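Local coordinates for protein 1-pyrroline-5-carboxylate dehydrogenase (Thermus thermophilus, PDB 1UZB) that probably oxidises 1-pyrroline-5-carboxylate, through its open-chain semialdehyde, to glutamate with a nicotinamide cofactor, as a member of the aldehyde dehydrogenase family, at residues L360-L373 and K390-T402. Residues are numbered along the deposited sequence; the frame is centred on the assembly and turned at random.
Sequences LGPVVSAEQERKVL and KRLEGEGYFIAPT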
# COMPACT_ATOMS: atom_id res chain seq x y z
N LEU A 360 -13.67 29.60 -37.14
CA LEU A 360 -13.01 30.71 -36.45
C LEU A 360 -13.97 31.86 -36.23
O LEU A 360 -14.69 32.27 -37.14
CB LEU A 360 -11.83 31.25 -37.25
CG LEU A 360 -10.47 30.56 -37.17
CD1 LEU A 360 -10.47 29.35 -38.08
CD2 LEU A 360 -9.38 31.53 -37.60
N GLY A 361 -13.97 32.38 -35.01
CA GLY A 361 -14.78 33.54 -34.70
C GLY A 361 -13.83 34.71 -34.89
O GLY A 361 -12.84 34.60 -35.61
N PRO A 362 -14.09 35.85 -34.25
CA PRO A 362 -13.25 37.05 -34.34
C PRO A 362 -12.17 37.02 -33.27
O PRO A 362 -12.23 36.22 -32.34
CB PRO A 362 -14.24 38.16 -34.05
CG PRO A 362 -15.05 37.55 -32.95
CD PRO A 362 -15.30 36.13 -33.44
N VAL A 363 -11.16 37.88 -33.41
CA VAL A 363 -10.16 37.95 -32.35
C VAL A 363 -10.89 38.76 -31.28
O VAL A 363 -11.91 39.40 -31.56
CB VAL A 363 -8.83 38.62 -32.81
CG1 VAL A 363 -8.12 37.69 -33.79
CG2 VAL A 363 -9.09 39.96 -33.45
N VAL A 364 -10.39 38.73 -30.05
CA VAL A 364 -11.09 39.35 -28.93
C VAL A 364 -11.37 40.85 -28.86
O VAL A 364 -12.36 41.25 -28.26
CB VAL A 364 -10.44 38.90 -27.59
CG1 VAL A 364 -9.25 39.78 -27.26
CG2 VAL A 364 -11.48 38.92 -26.48
N SER A 365 -10.52 41.68 -29.45
CA SER A 365 -10.73 43.12 -29.36
C SER A 365 -10.09 43.88 -30.50
O SER A 365 -9.33 43.32 -31.27
CB SER A 365 -10.15 43.64 -28.04
OG SER A 365 -8.74 43.49 -28.05
N ALA A 366 -10.40 45.17 -30.57
CA ALA A 366 -9.84 46.03 -31.60
C ALA A 366 -8.32 46.12 -31.44
O ALA A 366 -7.59 46.11 -32.43
CB ALA A 366 -10.46 47.42 -31.52
N GLU A 367 -7.84 46.20 -30.20
CA GLU A 367 -6.41 46.29 -29.99
C GLU A 367 -5.73 44.98 -30.39
O GLU A 367 -4.66 44.99 -30.98
CB GLU A 367 -6.08 46.62 -28.53
CG GLU A 367 -4.58 46.69 -28.23
CD GLU A 367 -3.83 47.71 -29.09
OE1 GLU A 367 -2.59 47.74 -29.03
OE2 GLU A 367 -4.48 48.49 -29.82
N GLN A 368 -6.35 43.85 -30.06
CA GLN A 368 -5.77 42.57 -30.43
C GLN A 368 -5.71 42.47 -31.95
O GLN A 368 -4.74 41.98 -32.52
CB GLN A 368 -6.58 41.41 -29.85
CG GLN A 368 -5.93 40.05 -30.02
CD GLN A 368 -4.55 39.99 -29.40
OE1 GLN A 368 -4.37 40.27 -28.21
NE2 GLN A 368 -3.55 39.63 -30.20
N GLU A 369 -6.76 42.95 -32.61
CA GLU A 369 -6.82 42.92 -34.06
C GLU A 369 -5.67 43.76 -34.64
O GLU A 369 -4.98 43.34 -35.56
CB GLU A 369 -8.16 43.47 -34.54
CG GLU A 369 -8.34 43.43 -36.05
CD GLU A 369 -9.66 44.02 -36.48
OE1 GLU A 369 -9.89 45.22 -36.22
OE2 GLU A 369 -10.48 43.29 -37.08
N ARG A 370 -5.48 44.95 -34.08
CA ARG A 370 -4.42 45.83 -34.56
C ARG A 370 -3.06 45.16 -34.41
O ARG A 370 -2.24 45.21 -35.33
CB ARG A 370 -4.42 47.15 -33.78
CG ARG A 370 -3.48 48.19 -34.38
CD ARG A 370 -3.23 49.34 -33.42
NE ARG A 370 -2.45 48.91 -32.26
CZ ARG A 370 -1.16 48.60 -32.30
NH1 ARG A 370 -0.49 48.67 -33.45
NH2 ARG A 370 -0.54 48.21 -31.20
N LYS A 371 -2.84 44.53 -33.26
CA LYS A 371 -1.57 43.86 -33.00
C LYS A 371 -1.30 42.71 -33.97
O LYS A 371 -0.20 42.58 -34.50
CB LYS A 371 -1.52 43.35 -31.56
CG LYS A 371 -1.45 44.46 -30.51
CD LYS A 371 -1.37 43.87 -29.11
CE LYS A 371 -1.34 44.96 -28.05
NZ LYS A 371 -1.24 44.40 -26.68
N VAL A 372 -2.30 41.87 -34.19
CA VAL A 372 -2.13 40.74 -35.10
C VAL A 372 -1.85 41.23 -36.51
O VAL A 372 -0.96 40.72 -37.19
CB VAL A 372 -3.38 39.83 -35.09
CG1 VAL A 372 -3.23 38.72 -36.12
CG2 VAL A 372 -3.57 39.24 -33.70
N LEU A 373 -2.59 42.24 -36.95
CA LEU A 373 -2.38 42.79 -38.28
C LEU A 373 -1.00 43.43 -38.39
O LEU A 373 -0.39 43.40 -39.46
CB LEU A 373 -3.47 43.82 -38.61
CG LEU A 373 -4.89 43.27 -38.72
CD1 LEU A 373 -5.88 44.42 -38.92
CD2 LEU A 373 -4.97 42.28 -39.87
N LYS A 390 -4.91 39.04 -43.95
CA LYS A 390 -5.74 40.24 -43.98
C LYS A 390 -7.01 40.15 -43.16
O LYS A 390 -7.47 39.06 -42.79
CB LYS A 390 -6.11 40.59 -45.43
CG LYS A 390 -6.99 39.57 -46.13
CD LYS A 390 -7.30 40.01 -47.55
CE LYS A 390 -8.24 39.04 -48.25
NZ LYS A 390 -8.53 39.46 -49.64
N ARG A 391 -7.57 41.32 -42.86
CA ARG A 391 -8.80 41.42 -42.10
C ARG A 391 -9.92 41.14 -43.09
O ARG A 391 -9.83 41.49 -44.27
CB ARG A 391 -8.94 42.84 -41.54
CG ARG A 391 -10.15 43.04 -40.63
CD ARG A 391 -10.22 44.49 -40.16
NE ARG A 391 -11.26 44.70 -39.16
CZ ARG A 391 -12.56 44.49 -39.36
NH1 ARG A 391 -12.99 44.06 -40.54
NH2 ARG A 391 -13.43 44.72 -38.39
N LEU A 392 -10.98 40.50 -42.61
CA LEU A 392 -12.12 40.19 -43.46
C LEU A 392 -13.16 41.29 -43.32
O LEU A 392 -13.07 42.12 -42.42
CB LEU A 392 -12.71 38.84 -43.07
CG LEU A 392 -11.72 37.67 -43.19
CD1 LEU A 392 -12.36 36.41 -42.64
CD2 LEU A 392 -11.31 37.49 -44.64
N GLU A 393 -14.13 41.31 -44.22
CA GLU A 393 -15.18 42.31 -44.19
C GLU A 393 -16.11 42.09 -43.00
O GLU A 393 -16.37 40.95 -42.61
CB GLU A 393 -15.99 42.28 -45.49
CG GLU A 393 -15.16 42.56 -46.73
CD GLU A 393 -15.98 42.52 -48.00
OE1 GLU A 393 -15.39 42.72 -49.09
OE2 GLU A 393 -17.20 42.28 -47.92
N GLY A 394 -16.60 43.18 -42.42
CA GLY A 394 -17.49 43.07 -41.29
C GLY A 394 -17.07 43.90 -40.09
O GLY A 394 -15.89 44.23 -39.94
N GLU A 395 -18.04 44.22 -39.24
CA GLU A 395 -17.78 45.01 -38.04
C GLU A 395 -16.92 44.22 -37.05
O GLU A 395 -16.08 44.79 -36.37
CB GLU A 395 -19.11 45.40 -37.38
CG GLU A 395 -18.97 46.27 -36.15
CD GLU A 395 -20.31 46.70 -35.57
OE1 GLU A 395 -21.07 45.83 -35.11
OE2 GLU A 395 -20.59 47.92 -35.58
N GLY A 396 -17.16 42.91 -37.00
CA GLY A 396 -16.40 42.06 -36.10
C GLY A 396 -14.91 42.07 -36.39
O GLY A 396 -14.49 42.45 -37.48
N TYR A 397 -14.11 41.64 -35.42
CA TYR A 397 -12.65 41.62 -35.58
C TYR A 397 -12.21 40.32 -36.24
O TYR A 397 -11.47 39.53 -35.65
CB TYR A 397 -11.99 41.79 -34.21
CG TYR A 397 -12.55 42.95 -33.42
CD1 TYR A 397 -13.08 42.76 -32.15
CD2 TYR A 397 -12.55 44.24 -33.95
CE1 TYR A 397 -13.61 43.82 -31.42
CE2 TYR A 397 -13.08 45.31 -33.23
CZ TYR A 397 -13.60 45.10 -31.96
OH TYR A 397 -14.12 46.15 -31.24
N PHE A 398 -12.65 40.13 -37.48
CA PHE A 398 -12.35 38.91 -38.22
C PHE A 398 -11.05 38.96 -39.01
O PHE A 398 -10.86 39.83 -39.87
CB PHE A 398 -13.51 38.59 -39.16
CG PHE A 398 -14.84 38.49 -38.47
CD1 PHE A 398 -15.06 37.52 -37.49
CD2 PHE A 398 -15.87 39.36 -38.79
CE1 PHE A 398 -16.29 37.42 -36.85
CE2 PHE A 398 -17.11 39.28 -38.15
CZ PHE A 398 -17.32 38.30 -37.18
N ILE A 399 -10.16 38.01 -38.72
CA ILE A 399 -8.88 37.90 -39.41
C ILE A 399 -8.82 36.51 -40.04
O ILE A 399 -9.16 35.51 -39.40
CB ILE A 399 -7.70 38.07 -38.43
CG1 ILE A 399 -7.77 39.45 -37.78
CG2 ILE A 399 -6.38 37.91 -39.18
CD1 ILE A 399 -6.68 39.72 -36.77
N ALA A 400 -8.40 36.45 -41.29
CA ALA A 400 -8.31 35.18 -42.01
C ALA A 400 -7.13 34.33 -41.57
O ALA A 400 -6.08 34.85 -41.20
CB ALA A 400 -8.22 35.45 -43.51
N PRO A 401 -7.29 32.99 -41.58
CA PRO A 401 -6.21 32.08 -41.20
C PRO A 401 -5.02 32.47 -42.07
O PRO A 401 -5.13 32.56 -43.29
CB PRO A 401 -6.78 30.71 -41.56
CG PRO A 401 -8.23 30.88 -41.25
CD PRO A 401 -8.54 32.25 -41.85
N THR A 402 -3.88 32.71 -41.42
CA THR A 402 -2.69 33.16 -42.12
C THR A 402 -1.51 32.21 -42.02
O THR A 402 -1.28 31.60 -40.97
CB THR A 402 -2.29 34.54 -41.58
OG1 THR A 402 -3.39 35.44 -41.76
CG2 THR A 402 -1.07 35.08 -42.31
O HOH W 1 -10.61 35.79 -36.90
O HOH W 2 -12.71 45.96 -28.94
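Ile-399 and Tyr-397, projecting from the loop between strands 384-387 and 402-405, pack against the start of helix 366-379 and the turn before it. The inner part is tight and largely apolar: CD1 of Ile-399, carried forward by an extended outer chain, lies 3.7 Å from Val-372 CG1 and also meets Val-363 CG1. Farther along the loop, Phe-398 CE1 comes within 3.5 Å of Pro-362 CB. Polar backbone here is matched too, since Val-363 N donates to Tyr-397 O (2.8 Å, 163° at the hydrogen), while a water accepts from Ile-399 N and donates to Gly-361 O. The Tyr-397 ring belongs to the same close packing, laying one face over the Ser-365 to Ala-366 peptide at the helix start, with Ala-366 N 3.5 Å from CZ. Buried alongside, Glu-369, its CG anti to the backbone N (chi1 -177°), reaches across to Arg-391, where OE2 forms a salt bridge with NE at 2.6 Å; the carboxylate and guanidinium planes are turned 61° apart.

Toward solvent the packing gives way to looser polar links. A water joins Tyr-397 OH to Ala-366 N, and the far end of Arg-391 grips Gly-394 O end-on through NH1 and NH2, fixing the guanidinium's rotation. A leucine in place of Arg-391 would probably leave the buried Glu-369 carboxylate without its countercharge and the carbonyl of Gly-394 without both donors, freeing the loop's outer bend to move. Greasy contacts thus seat the loop, whereas one arginine ties its bend to the helix, and the nearness of the Arg-391 charge probably keeps Glu-369 ionised despite its burial.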